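Local coordinates for lysine cyclodeaminase (Streptomyces pristinaespiralis, PDB 5YU3), which probably catalyses the NAD-dependent cyclisation of L-lysine to L-pipecolate with loss of ammonia, and also recognises L-ornithine and L-2,4-diaminobutyrate, at residues Gly19-Glu22 / Leu23-Ile27; His67-Pro70 / Gly71-Thr75; Thr171-Ala174 / His175-Ser178; Gly265-Gln268 / Gln269-Ala272; Ala337-Pro340 / Tyr341-Gln344. One frame throughout, in Å; residues are numbered along the deposited sequence.

Contact 1. Residues Gly19-Glu22 / Leu23-Ile27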
loop_
_atom_site.group_PDB
_atom_site.type_symbol
_atom_site.label_atom_id
_atom_site.label_comp_id
_atom_site.label_asym_id
_atom_site.label_seq_id
_atom_site.Cartn_x
_atom_site.Cartn_y
_atom_site.Cartn_z
ATOM N N GLY A 19 -12.395 11.994 25.109
ATOM C CA GLY A 19 -11.401 12.892 25.685
ATOM C C GLY A 19 -9.989 12.481 25.323
ATOM O O GLY A 19 -9.674 11.305 25.161
ATOM N N ARG A 20 -9.123 13.487 25.189
ATOM C CA ARG A 20 -7.740 13.229 24.769
ATOM C C ARG A 20 -7.007 12.334 25.761
ATOM O O ARG A 20 -6.290 11.407 25.361
ATOM C CB ARG A 20 -6.977 14.535 24.600
ATOM C CG ARG A 20 -7.515 15.453 23.524
ATOM C CD ARG A 20 -6.713 16.750 23.490
ATOM N NE ARG A 20 -7.315 17.755 22.610
ATOM C CZ ARG A 20 -7.057 19.053 22.690
ATOM N NH1 ARG A 20 -6.206 19.494 23.605
ATOM N NH2 ARG A 20 -7.661 19.909 21.871
ATOM N N ASP A 21 -7.146 12.612 27.062
ATOM C CA ASP A 21 -6.393 11.848 28.056
ATOM C C ASP A 21 -6.791 10.381 28.029
ATOM O O ASP A 21 -5.936 9.483 27.987
ATOM C CB ASP A 21 -6.617 12.414 29.460
ATOM C CG ASP A 21 -5.881 13.722 29.705
ATOM O OD1 ASP A 21 -5.128 14.191 28.828
ATOM O OD2 ASP A 21 -6.089 14.297 30.801
ATOM N N GLU A 22 -8.096 10.117 28.063
ATOM C CA GLU A 22 -8.546 8.736 28.112
ATOM C C GLU A 22 -8.232 8.002 26.812
ATOM O O GLU A 22 -7.837 6.827 26.835
ATOM C CB GLU A 22 -10.041 8.683 28.413
ATOM C CG GLU A 22 -10.634 7.316 28.134
ATOM C CD GLU A 22 -10.231 6.276 29.155
ATOM O OE1 GLU A 22 -9.616 6.649 30.182
ATOM O OE2 GLU A 22 -10.537 5.079 28.935
ATOM N N LEU A 23 -8.384 8.677 25.670
ATOM C CA LEU A 23 -8.092 8.015 24.400
ATOM C C LEU A 23 -6.603 7.698 24.281
ATOM O O LEU A 23 -6.230 6.621 23.804
ATOM C CB LEU A 23 -8.552 8.883 23.230
ATOM C CG LEU A 23 -8.385 8.266 21.838
ATOM C CD1 LEU A 23 -9.264 7.023 21.659
ATOM C CD2 LEU A 23 -8.680 9.314 20.772
ATOM N N MET A 24 -5.747 8.612 24.730
ATOM C CA MET A 24 -4.313 8.332 24.732
ATOM C C MET A 24 -3.985 7.180 25.678
ATOM O O MET A 24 -3.198 6.295 25.331
ATOM C CB MET A 24 -3.528 9.593 25.098
ATOM C CG MET A 24 -1.997 9.391 25.166
ATOM S SD MET A 24 -1.253 8.910 23.579
ATOM C CE MET A 24 -0.915 10.490 22.836
ATOM N N ARG A 25 -4.611 7.150 26.862
ATOM C CA ARG A 25 -4.369 6.058 27.800
ATOM C C ARG A 25 -4.807 4.717 27.225
ATOM O O ARG A 25 -4.119 3.703 27.415
ATOM C CB ARG A 25 -5.084 6.318 29.127
ATOM C CG ARG A 25 -4.345 7.326 30.020
ATOM C CD ARG A 25 -4.823 7.280 31.467
ATOM N NE ARG A 25 -4.095 8.229 32.310
ATOM C CZ ARG A 25 -4.510 9.469 32.553
ATOM N NH1 ARG A 25 -5.655 9.898 32.021
ATOM N NH2 ARG A 25 -3.791 10.277 33.329
ATOM N N ARG A 26 -5.948 4.685 26.521
ATOM C CA ARG A 26 -6.377 3.440 25.887
ATOM C C ARG A 26 -5.331 2.942 24.902
ATOM O O ARG A 26 -5.037 1.743 24.858
ATOM C CB ARG A 26 -7.714 3.617 25.163
ATOM C CG ARG A 26 -8.901 3.815 26.084
ATOM C CD ARG A 26 -10.227 3.816 25.300
ATOM N NE ARG A 26 -11.324 4.314 26.125
ATOM C CZ ARG A 26 -12.565 4.496 25.690
ATOM N NH1 ARG A 26 -12.878 4.231 24.422
ATOM N NH2 ARG A 26 -13.497 4.953 26.523
ATOM N N ILE A 27 -4.761 3.849 24.106
ATOM C CA ILE A 27 -3.784 3.432 23.102
ATOM C C ILE A 27 -2.472 3.021 23.766
ATOM O O ILE A 27 -1.837 2.043 23.349
ATOM C CB ILE A 27 -3.593 4.540 22.050
ATOM C CG1 ILE A 27 -4.901 4.701 21.252
ATOM C CG2 ILE A 27 -2.444 4.200 21.085
ATOM C CD1 ILE A 27 -4.965 5.942 20.384
#
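Glu-22 and Arg-26, one turn apart in the first turns of helix 20-39, make an i to i+4 salt bridge on the helix surface. Arg-26 NE points at Glu-22 OE2 over 3.0 Å in a nearly straight bond (173°). The oxygen lies in the guanidinium plane, at its edge, and offers its anti lone pair, while the carboxylate itself is turned 79° from that plane. Glu-22 carries CG opposite its backbone N (chi1 166°) and then bends, which swings the acid along the helix. With an alanine at Arg-26, Glu-22 OE2 would probably lose its charged mate and the carboxylate be freer to turn.

The backbone bonds are regular, from Leu-23 N to Gly-19 O at 3.0 Å through to Arg-26 N and Glu-22 O. Gly-19, the N-cap residue that breaks from helix 8-18, has a positive phi at which a CB would jam against the preceding carbonyl.

As for packing, buried Leu-23 and Met-24 suit the face turned to helix 115-133, and Tyr-341 of the second subunit rests on Met-24. Asp-21 OD1 is hydrogen-bonded to His-155 NE2; its OD2 stays 4.6 Å from Arg-25 NH1, and that same NH1 lies 3.7 Å from Asp-21 CB.

Contact 2. Residues His67-Pro70 / Gly71-Thr75; sequences HREP and GDHIT
The tip of the beta hairpin formed by strands 60-69 and 73-81 brings His-67 opposite Thr-75, Arg-68 opposite Ile-74 and Glu-69 opposite His-73. His-67 and Thr-75 are a hydrogen-bonded antiparallel pair, with His-67 N to Thr-75 O and Thr-75 N to His-67 O both 2.8 Å. A water donates to His-67 O and also bonds Thr-75 OG1 at 2.7 Å, tying the threonine hydroxyl to the neighbouring strand.

Nearer the turn, Glu-69 N meets His-73 O at 2.9 Å, and Glu-69 O is gripped by Asp-72 N at 2.9 Å and by His-73 N at 3.2 Å. Two residues thus face one, a classic beta bulge. Gly-71 suits the turn because its phi is 82°, where a CB would clash with Pro-70 O.

On the face holding His-67, Glu-69 and His-73, His-67 NE2 donates in its ring plane to the anti lone pair of Glu-69 OE2 at 2.9 Å. Ser-46 OG is hydrogen-bonded to ND1, so both imidazole nitrogens are held; Arg-43 in turn pairs with Glu-69 OE1. Glu-69 CB lies over one face of the His-73 ring.

On the other face the extended Arg-68 chain lays CG 3.9 Å from Ile-74 CG1. Its guanidinium, salt-bridged through NE to Asp-103, covers Pro-70 CA, and Ile-74 packs on Trp-62 of the second subunit.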
loop_
_atom_site.group_PDB
_atom_site.type_symbol
_atom_site.label_atom_id
_atom_site.label_comp_id
_atom_site.label_asym_id
_atom_site.label_seq_id
_atom_site.Cartn_x
_atom_site.Cartn_y
_atom_site.Cartn_z
ATOM N N HIS A 67 0.151 -4.665 7.890
ATOM C CA HIS A 67 0.231 -5.628 8.981
ATOM C C HIS A 67 -0.926 -6.611 8.886
ATOM O O HIS A 67 -2.089 -6.200 8.825
ATOM C CB HIS A 67 0.210 -4.966 10.361
ATOM C CG HIS A 67 0.338 -5.954 11.479
ATOM N ND1 HIS A 67 1.560 -6.393 11.939
ATOM C CD2 HIS A 67 -0.597 -6.627 12.191
ATOM C CE1 HIS A 67 1.375 -7.281 12.898
ATOM N NE2 HIS A 67 0.074 -7.446 13.067
ATOM N N ARG A 68 -0.613 -7.901 8.927
ATOM C CA ARG A 68 -1.617 -8.941 8.759
ATOM C C ARG A 68 -1.855 -9.665 10.076
ATOM O O ARG A 68 -0.902 -10.060 10.760
ATOM C CB ARG A 68 -1.197 -9.939 7.673
ATOM C CG ARG A 68 -2.166 -11.124 7.536
ATOM C CD ARG A 68 -1.961 -11.897 6.228
ATOM N NE ARG A 68 -2.876 -13.036 6.156
ATOM C CZ ARG A 68 -2.523 -14.300 6.379
ATOM N NH1 ARG A 68 -1.260 -14.607 6.676
ATOM N NH2 ARG A 68 -3.436 -15.262 6.312
ATOM N N GLU A 69 -3.127 -9.829 10.427
ATOM C CA GLU A 69 -3.543 -10.723 11.500
ATOM C C GLU A 69 -4.177 -11.950 10.854
ATOM O O GLU A 69 -5.339 -11.892 10.424
ATOM C CB GLU A 69 -4.525 -10.019 12.442
ATOM C CG GLU A 69 -3.810 -9.034 13.384
ATOM C CD GLU A 69 -2.856 -9.746 14.334
ATOM O OE1 GLU A 69 -3.288 -10.763 14.923
ATOM O OE2 GLU A 69 -1.683 -9.312 14.487
ATOM N N PRO A 70 -3.451 -13.065 10.742
ATOM C CA PRO A 70 -3.890 -14.174 9.880
ATOM C C PRO A 70 -5.268 -14.700 10.241
ATOM O O PRO A 70 -5.576 -14.945 11.410
ATOM C CB PRO A 70 -2.805 -15.229 10.093
ATOM C CG PRO A 70 -1.549 -14.328 10.549
ATOM C CD PRO A 70 -2.041 -13.318 11.210
ATOM N N GLY A 71 -6.108 -14.859 9.216
ATOM C CA GLY A 71 -7.472 -15.302 9.393
ATOM C C GLY A 71 -8.447 -14.214 9.782
ATOM O O GLY A 71 -9.661 -14.462 9.776
ATOM N N ASP A 72 -7.964 -13.019 10.115
ATOM C CA ASP A 72 -8.829 -11.947 10.585
ATOM C C ASP A 72 -8.845 -10.802 9.586
ATOM O O ASP A 72 -9.799 -10.653 8.821
ATOM C CB ASP A 72 -8.371 -11.434 11.951
ATOM C CG ASP A 72 -8.565 -12.458 13.053
ATOM O OD1 ASP A 72 -7.998 -12.257 14.149
ATOM O OD2 ASP A 72 -9.291 -13.454 12.829
ATOM N N HIS A 73 -7.799 -9.982 9.580
ATOM C CA HIS A 73 -7.814 -8.817 8.710
ATOM C C HIS A 73 -6.389 -8.377 8.421
ATOM O O HIS A 73 -5.429 -8.819 9.061
ATOM C CB HIS A 73 -8.612 -7.669 9.338
ATOM C CG HIS A 73 -8.183 -7.340 10.731
ATOM N ND1 HIS A 73 -8.973 -7.588 11.832
ATOM C CD2 HIS A 73 -7.036 -6.800 11.205
ATOM C CE1 HIS A 73 -8.337 -7.205 12.924
ATOM N NE2 HIS A 73 -7.157 -6.730 12.571
ATOM N N ILE A 74 -6.271 -7.493 7.436
ATOM C CA ILE A 74 -5.013 -6.859 7.069
ATOM C C ILE A 74 -5.193 -5.360 7.237
ATOM O O ILE A 74 -6.193 -4.796 6.780
ATOM C CB ILE A 74 -4.594 -7.194 5.623
ATOM C CG1 ILE A 74 -4.462 -8.709 5.433
ATOM C CG2 ILE A 74 -3.288 -6.462 5.272
ATOM C CD1 ILE A 74 -4.208 -9.124 4.001
ATOM N N THR A 75 -4.242 -4.719 7.907
ATOM C CA THR A 75 -4.230 -3.270 8.031
ATOM C C THR A 75 -3.203 -2.706 7.065
ATOM O O THR A 75 -2.111 -3.258 6.932
ATOM C CB THR A 75 -3.880 -2.845 9.466
ATOM O OG1 THR A 75 -4.885 -3.339 10.355
ATOM C CG2 THR A 75 -3.802 -1.323 9.580
HETATM O O HOH W 1 -4.180 -5.909 10.960
#

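Contact 3. Residues Thr171-Ala174 / His175-Ser178; sequences TDPA and HRES. With NAD (nicotinamide-adenine-dinucleotide), chain F.
The pocket for the adenosine end of NAD is lined here by Thr-171, Asp-172 and His-175. His-175 ND1 donates to the ribose hydroxyl O3B of NAD at 2.9 Å in an almost straight bond (169°), while Thr-171 OG1 lies 3.3 Å from C4A of the adenine.

Asp-172 probably helps to position the imidazole. Its carboxylate is stacked on the ring, the two planes only 8° apart and OD2 3.4 Å above the ring plane, nearer its edge than its centre, and its CB adds a CH-pi contact. The same residue is the N-cap of helix 173-177: OD1 accepts a weak bond from Ala-174 N, which suits an aspartate just before a helix. Pro-173, with no N-H to satisfy, fits the first turn.

Arg-176 takes the crowded position at chi1 (64°), and its extended chain folds back so that the guanidinium face lies 3.6 Å from Pro-173 CA. Its NH1 reaches Asp-170 O, and a water at the guanidinium edge links NH1, at 2.9 Å, to Thr-171 O.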
loop_
_atom_site.group_PDB
_atom_site.type_symbol
_atom_site.label_atom_id
_atom_site.label_comp_id
_atom_site.label_asym_id
_atom_site.label_seq_id
_atom_site.Cartn_x
_atom_site.Cartn_y
_atom_site.Cartn_z
ATOM N N THR A 171 14.195 24.865 15.250
ATOM C CA THR A 171 15.014 25.779 14.456
ATOM C C THR A 171 14.186 26.885 13.824
ATOM O O THR A 171 14.750 27.891 13.376
ATOM C CB THR A 171 15.779 25.017 13.371
ATOM O OG1 THR A 171 14.898 24.096 12.726
ATOM C CG2 THR A 171 16.945 24.250 13.992
ATOM N N ASP A 172 12.867 26.724 13.788
ATOM C CA ASP A 172 11.960 27.749 13.298
ATOM C C ASP A 172 11.456 28.529 14.500
ATOM O O ASP A 172 10.759 27.950 15.347
ATOM C CB ASP A 172 10.794 27.111 12.541
ATOM C CG ASP A 172 9.935 28.133 11.811
ATOM O OD1 ASP A 172 9.683 29.217 12.371
ATOM O OD2 ASP A 172 9.509 27.852 10.674
ATOM N N PRO A 173 11.778 29.821 14.636
ATOM C CA PRO A 173 11.359 30.549 15.845
ATOM C C PRO A 173 9.853 30.601 16.014
ATOM O O PRO A 173 9.360 30.489 17.142
ATOM C CB PRO A 173 11.978 31.936 15.647
ATOM C CG PRO A 173 13.029 31.687 14.456
ATOM C CD PRO A 173 12.518 30.749 13.712
ATOM N N ALA A 174 9.109 30.729 14.912
ATOM C CA ALA A 174 7.651 30.724 14.988
ATOM C C ALA A 174 7.125 29.424 15.586
ATOM O O ALA A 174 6.145 29.431 16.344
ATOM C CB ALA A 174 7.058 30.940 13.597
ATOM N N HIS A 175 7.751 28.294 15.244
ATOM C CA HIS A 175 7.248 26.995 15.691
ATOM C C HIS A 175 7.557 26.730 17.157
ATOM O O HIS A 175 6.757 26.094 17.848
ATOM C CB HIS A 175 7.826 25.878 14.818
ATOM C CG HIS A 175 7.361 25.931 13.398
ATOM N ND1 HIS A 175 7.586 24.907 12.503
ATOM C CD2 HIS A 175 6.676 26.882 12.716
ATOM C CE1 HIS A 175 7.063 25.226 11.331
ATOM N NE2 HIS A 175 6.505 26.419 11.435
ATOM N N ARG A 176 8.699 27.200 17.660
ATOM C CA ARG A 176 8.963 27.020 19.081
ATOM C C ARG A 176 8.152 27.998 19.922
ATOM O O ARG A 176 7.761 27.669 21.045
ATOM C CB ARG A 176 10.464 27.154 19.361
ATOM C CG ARG A 176 11.061 28.517 19.066
ATOM C CD ARG A 176 12.584 28.474 19.218
ATOM N NE ARG A 176 13.197 29.793 19.057
ATOM C CZ ARG A 176 14.114 30.102 18.144
ATOM N NH1 ARG A 176 14.532 29.196 17.267
ATOM N NH2 ARG A 176 14.604 31.338 18.103
ATOM N N GLU A 177 7.867 29.191 19.393
ATOM C CA GLU A 177 7.104 30.166 20.166
ATOM C C GLU A 177 5.626 29.811 20.250
ATOM O O GLU A 177 4.967 30.178 21.225
ATOM C CB GLU A 177 7.298 31.569 19.579
ATOM C CG GLU A 177 8.625 32.194 20.030
ATOM C CD GLU A 177 9.176 33.215 19.052
ATOM O OE1 GLU A 177 10.421 33.328 18.944
ATOM O OE2 GLU A 177 8.368 33.911 18.399
ATOM N N SER A 178 5.095 29.079 19.269
ATOM C CA SER A 178 3.695 28.673 19.314
ATOM C C SER A 178 3.467 27.411 20.128
ATOM O O SER A 178 2.306 27.033 20.344
ATOM C CB SER A 178 3.158 28.452 17.896
ATOM O OG SER A 178 3.720 27.275 17.326
HETATM P PA NAD F . 6.438 18.664 11.721
HETATM O O1A NAD F . 6.809 19.256 10.397
HETATM O O2A NAD F . 5.072 18.944 12.317
HETATM O O5B NAD F . 7.499 19.179 12.815
HETATM C C5B NAD F . 8.902 18.983 12.598
HETATM C C4B NAD F . 9.607 20.154 13.266
HETATM O O4B NAD F . 11.019 19.930 13.241
HETATM C C3B NAD F . 9.372 21.465 12.509
HETATM O O3B NAD F . 8.747 22.434 13.378
HETATM C C2B NAD F . 10.768 21.906 12.100
HETATM O O2B NAD F . 10.968 23.316 12.147
HETATM C C1B NAD F . 11.625 21.213 13.135
HETATM N N9A NAD F . 13.053 21.029 12.799
HETATM C C8A NAD F . 13.608 20.759 11.595
HETATM N N7A NAD F . 14.969 20.639 11.717
HETATM C C5A NAD F . 15.271 20.832 13.023
HETATM C C6A NAD F . 16.488 20.855 13.856
HETATM N N6A NAD F . 17.707 20.627 13.313
HETATM N N1A NAD F . 16.338 21.081 15.181
HETATM C C2A NAD F . 15.146 21.309 15.765
HETATM N N3A NAD F . 13.998 21.320 15.068
HETATM C C4A NAD F . 14.005 21.087 13.726
HETATM O O3 NAD F . 6.646 17.058 11.596
HETATM P PN NAD F . 6.218 15.937 12.655
HETATM O O1N NAD F . 6.387 16.500 14.047
HETATM O O2N NAD F . 4.884 15.370 12.219
HETATM O O5D NAD F . 7.313 14.784 12.386
HETATM C C5D NAD F . 8.652 14.940 12.859
HETATM C C4D NAD F . 9.436 13.665 12.548
HETATM O O4D NAD F . 8.808 12.543 13.167
HETATM C C3D NAD F . 9.459 13.360 11.059
HETATM O O3D NAD F . 10.747 12.800 10.723
HETATM C C2D NAD F . 8.417 12.273 10.912
HETATM O O2D NAD F . 8.587 11.487 9.725
HETATM C C1D NAD F . 8.664 11.506 12.194
HETATM N N1N NAD F . 7.592 10.604 12.596
HETATM C C2N NAD F . 7.933 9.478 13.238
HETATM C C3N NAD F . 6.968 8.569 13.648
HETATM C C7N NAD F . 7.401 7.339 14.375
HETATM O O7N NAD F . 6.621 6.423 14.543
HETATM N N7N NAD F . 8.649 7.299 14.872
HETATM C C4N NAD F . 5.616 8.844 13.425
HETATM C C5N NAD F . 5.294 10.038 12.782
HETATM C C6N NAD F . 6.301 10.916 12.380
HETATM O O HOH W 2 16.558 29.815 15.245
#

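Contact 4. Residues Gly265-Gln268 / Gln269-Ala272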
loop_
_atom_site.group_PDB
_atom_site.type_symbol
_atom_site.label_atom_id
_atom_site.label_comp_id
_atom_site.label_asym_id
_atom_site.label_seq_id
_atom_site.Cartn_x
_atom_site.Cartn_y
_atom_site.Cartn_z
ATOM N N GLY A 265 16.305 4.348 11.271
ATOM C CA GLY A 265 16.355 4.945 12.587
ATOM C C GLY A 265 17.752 5.425 12.952
ATOM O O GLY A 265 18.662 5.476 12.124
ATOM N N GLU A 266 17.915 5.784 14.235
ATOM C CA GLU A 266 19.246 6.116 14.742
ATOM C C GLU A 266 20.197 4.940 14.581
ATOM O O GLU A 266 21.417 5.135 14.485
ATOM C CB GLU A 266 19.188 6.517 16.217
ATOM C CG GLU A 266 18.476 7.826 16.504
ATOM C CD GLU A 266 19.077 8.977 15.733
ATOM O OE1 GLU A 266 20.314 9.075 15.695
ATOM O OE2 GLU A 266 18.317 9.772 15.140
ATOM N N CYS A 267 19.663 3.715 14.558
ATOM C CA CYS A 267 20.515 2.536 14.445
ATOM C C CYS A 267 21.221 2.451 13.099
ATOM O O CYS A 267 22.120 1.611 12.938
ATOM C CB CYS A 267 19.681 1.278 14.714
ATOM S SG CYS A 267 19.279 1.078 16.471
ATOM N N GLN A 268 20.863 3.313 12.139
ATOM C CA GLN A 268 21.698 3.478 10.954
ATOM C C GLN A 268 23.145 3.739 11.322
ATOM O O GLN A 268 24.050 3.381 10.564
ATOM C CB GLN A 268 21.228 4.654 10.108
ATOM C CG GLN A 268 19.944 4.453 9.396
ATOM C CD GLN A 268 19.523 5.739 8.757
ATOM O OE1 GLN A 268 19.963 6.063 7.652
ATOM N NE2 GLN A 268 18.702 6.512 9.468
ATOM N N GLN A 269 23.378 4.392 12.462
ATOM C CA GLN A 269 24.724 4.769 12.875
ATOM C C GLN A 269 25.452 3.658 13.614
ATOM O O GLN A 269 26.650 3.801 13.880
ATOM C CB GLN A 269 24.686 6.006 13.785
ATOM C CG GLN A 269 23.904 7.185 13.234
ATOM C CD GLN A 269 24.197 8.466 13.990
ATOM O OE1 GLN A 269 25.320 8.975 13.957
ATOM N NE2 GLN A 269 23.189 8.997 14.680
ATOM N N LEU A 270 24.769 2.577 13.963
ATOM C CA LEU A 270 25.302 1.586 14.883
ATOM C C LEU A 270 25.574 0.271 14.173
ATOM O O LEU A 270 24.878 -0.102 13.225
ATOM C CB LEU A 270 24.334 1.328 16.038
ATOM C CG LEU A 270 24.099 2.479 17.011
ATOM C CD1 LEU A 270 23.121 2.050 18.072
ATOM C CD2 LEU A 270 25.427 2.928 17.624
ATOM N N SER A 271 26.598 -0.431 14.649
ATOM C CA SER A 271 26.788 -1.811 14.238
ATOM C C SER A 271 25.639 -2.647 14.775
ATOM O O SER A 271 25.188 -2.452 15.907
ATOM C CB SER A 271 28.120 -2.351 14.747
ATOM O OG SER A 271 28.253 -3.711 14.383
ATOM N N ALA A 272 25.156 -3.580 13.952
ATOM C CA ALA A 272 23.976 -4.346 14.323
ATOM C C ALA A 272 24.189 -5.188 15.575
ATOM O O ALA A 272 23.218 -5.492 16.274
ATOM C CB ALA A 272 23.545 -5.237 13.157
#
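The side chains of Glu-266 and Gln-269 run alongside each other in the same direction, three residues apart in a short 3-10 turn. Gln-269 NE2 gives a weak, bent bond (132°) to Glu-266 OE1 at 3.0 Å, the amide and carboxylate planes being 70° apart. This is the tight side. Buried Glu-266 is also gripped by backbone amides, OE1 by Leu-243 N and OE2 by Glu-242 N, while Gln-269 NE2 has a second acceptor in Leu-243 O. A carboxylate beside an amide suits the place, since the acid can take several donors and the glutamine supplies one.

Gln-268 is equally tied in. Its NE2 bonds Gly-265 O at 2.9 Å, and its backbone N reaches the same oxygen from the opposite face of the carbonyl plane; OE1 meanwhile accepts from Gly-239 N. The packed interior also takes in Cys-267, whose SG is 4.3 Å from Leu-270 CD1; Val-253 touches both side chains.

The loose side begins after Leu-270, whose N still reaches Cys-267 O at 3.0 Å from above the carbonyl plane: the chain straightens, and Ser-271 and Ala-272 are solvent-exposed.

The turn follows helix 258-264, and its start is anchored by Asp-300, a residue of the sodium site that accepts from Glu-266 N and Cys-267 N. Bonds from i+3 to i, such as Gln-269 N to Glu-266 O (2.9 Å), are typical of a 3-10 turn, here set beside the metal.

Contact 5. Residues Ala337-Pro340 / Tyr341-Gln344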
loop_
_atom_site.group_PDB
_atom_site.type_symbol
_atom_site.label_atom_id
_atom_site.label_comp_id
_atom_site.label_asym_id
_atom_site.label_seq_id
_atom_site.Cartn_x
_atom_site.Cartn_y
_atom_site.Cartn_z
ATOM N N ALA A 337 -20.262 -13.277 -10.082
ATOM C CA ALA A 337 -18.880 -13.044 -9.669
ATOM C C ALA A 337 -17.890 -13.252 -10.811
ATOM O O ALA A 337 -16.752 -12.776 -10.726
ATOM C CB ALA A 337 -18.508 -13.951 -8.495
ATOM N N LEU A 338 -18.296 -13.941 -11.879
ATOM C CA LEU A 338 -17.418 -14.218 -13.009
ATOM C C LEU A 338 -17.608 -13.235 -14.160
ATOM O O LEU A 338 -17.070 -13.458 -15.254
ATOM C CB LEU A 338 -17.638 -15.655 -13.494
ATOM C CG LEU A 338 -17.490 -16.793 -12.477
ATOM C CD1 LEU A 338 -17.639 -18.130 -13.211
ATOM C CD2 LEU A 338 -16.160 -16.744 -11.702
ATOM N N ASP A 339 -18.353 -12.155 -13.944
ATOM C CA ASP A 339 -18.658 -11.186 -14.992
ATOM C C ASP A 339 -18.347 -9.788 -14.478
ATOM O O ASP A 339 -19.192 -9.167 -13.809
ATOM C CB ASP A 339 -20.118 -11.289 -15.427
ATOM C CG ASP A 339 -20.426 -10.450 -16.660
ATOM O OD1 ASP A 339 -19.536 -9.704 -17.141
ATOM O OD2 ASP A 339 -21.571 -10.536 -17.157
ATOM N N PRO A 340 -17.160 -9.254 -14.782
ATOM C CA PRO A 340 -16.831 -7.901 -14.326
ATOM C C PRO A 340 -17.814 -6.856 -14.796
ATOM O O PRO A 340 -17.982 -5.833 -14.126
ATOM C CB PRO A 340 -15.432 -7.671 -14.913
ATOM C CG PRO A 340 -14.952 -9.130 -15.400
ATOM C CD PRO A 340 -16.016 -9.889 -15.528
ATOM N N TYR A 341 -18.471 -7.078 -15.935
ATOM C CA TYR A 341 -19.397 -6.098 -16.481
ATOM C C TYR A 341 -20.789 -6.184 -15.874
ATOM O O TYR A 341 -21.614 -5.305 -16.135
ATOM C CB TYR A 341 -19.513 -6.274 -17.990
ATOM C CG TYR A 341 -18.340 -5.757 -18.785
ATOM C CD1 TYR A 341 -17.975 -4.413 -18.745
ATOM C CD2 TYR A 341 -17.621 -6.611 -19.608
ATOM C CE1 TYR A 341 -16.909 -3.941 -19.500
ATOM C CE2 TYR A 341 -16.554 -6.151 -20.356
ATOM C CZ TYR A 341 -16.204 -4.823 -20.303
ATOM O OH TYR A 341 -15.144 -4.387 -21.060
ATOM N N ALA A 342 -21.095 -7.226 -15.110
ATOM C CA ALA A 342 -22.413 -7.312 -14.478
ATOM C C ALA A 342 -22.453 -6.267 -13.365
ATOM O O ALA A 342 -22.334 -6.560 -12.173
ATOM C CB ALA A 342 -22.677 -8.718 -13.962
ATOM N N LEU A 343 -22.625 -5.013 -13.767
ATOM C CA LEU A 343 -22.521 -3.882 -12.853
ATOM C C LEU A 343 -23.690 -3.802 -11.869
ATOM O O LEU A 343 -23.868 -2.768 -11.203
ATOM C CB LEU A 343 -22.351 -2.596 -13.661
ATOM C CG LEU A 343 -20.966 -2.721 -14.303
ATOM C CD1 LEU A 343 -20.924 -2.247 -15.744
ATOM C CD2 LEU A 343 -19.895 -2.032 -13.449
ATOM N N GLN A 344 -24.496 -4.862 -11.814
ATOM C CA GLN A 344 -25.220 -5.287 -10.624
ATOM C C GLN A 344 -24.843 -4.567 -9.325
ATOM O O GLN A 344 -25.594 -4.620 -8.340
ATOM C CB GLN A 344 -24.982 -6.779 -10.444
ATOM C CG GLN A 344 -25.713 -7.642 -11.445
ATOM C CD GLN A 344 -27.076 -8.073 -10.937
ATOM O OE1 GLN A 344 -27.191 -8.701 -9.881
ATOM N NE2 GLN A 344 -28.121 -7.733 -11.684
#
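Asp-339 holds the turn through two bonds to backbone amides. Its carbonyl O accepts from Ala-342 N at 3.0 Å (154°), which closes a type I beta turn from Asp-339 to Ala-342. Its side-chain OD1 accepts from Tyr-341 N at 3.1 Å, an Asx turn laid on the first, with the donor coming from above the carboxylate plane. CG stands opposite the backbone N (chi1 -171°), and this carries the acid over the turn to the amide. Replacing Asp-339 by an alanine would probably leave Tyr-341 N without this acceptor and the turn less firmly fixed.

Pro-340 suits the second position, where its ring fixes phi near the value the turn needs. Ala-342, in turn, is the centre of an inverse gamma turn.

Further out the turn serves the dimer. The Tyr-341 ring, its plane 84° from the Asp-339 carboxylate, leads away to the second subunit, where OH bonds His-155 and the ring meets Phe-185. A tyrosine fits because it offers both an aromatic ring and a hydroxyl. Leu-343 packs on Ala-12 of that subunit. Within the turn the small Ala-342 methyl fits under the acid, with Asp-339 OD2 3.8 Å from Ala-342 CB.

Along the chain the five contacts come in series, 1 to 5, and none touches another within the subunit. Contact 2 is the hairpin tip of the mixed sheet, whereas contact 3 follows strand 165-169 of the parallel nucleotide-binding sheet; their centres are about 41 Å apart, on opposite sides of the chain's centre. Contact 4 follows helix 258-264, about 30 Å from contact 3 between centres. Contact 5 lies at the chain terminus, its centre about 45 Å from that of contact 1, yet the dimer joins them: Tyr-341 packs on Met-24 and Leu-338 on His-175 of the second subunit. Each tail therefore reaches the partner's helix 20-39 and the surroundings of its NAD site.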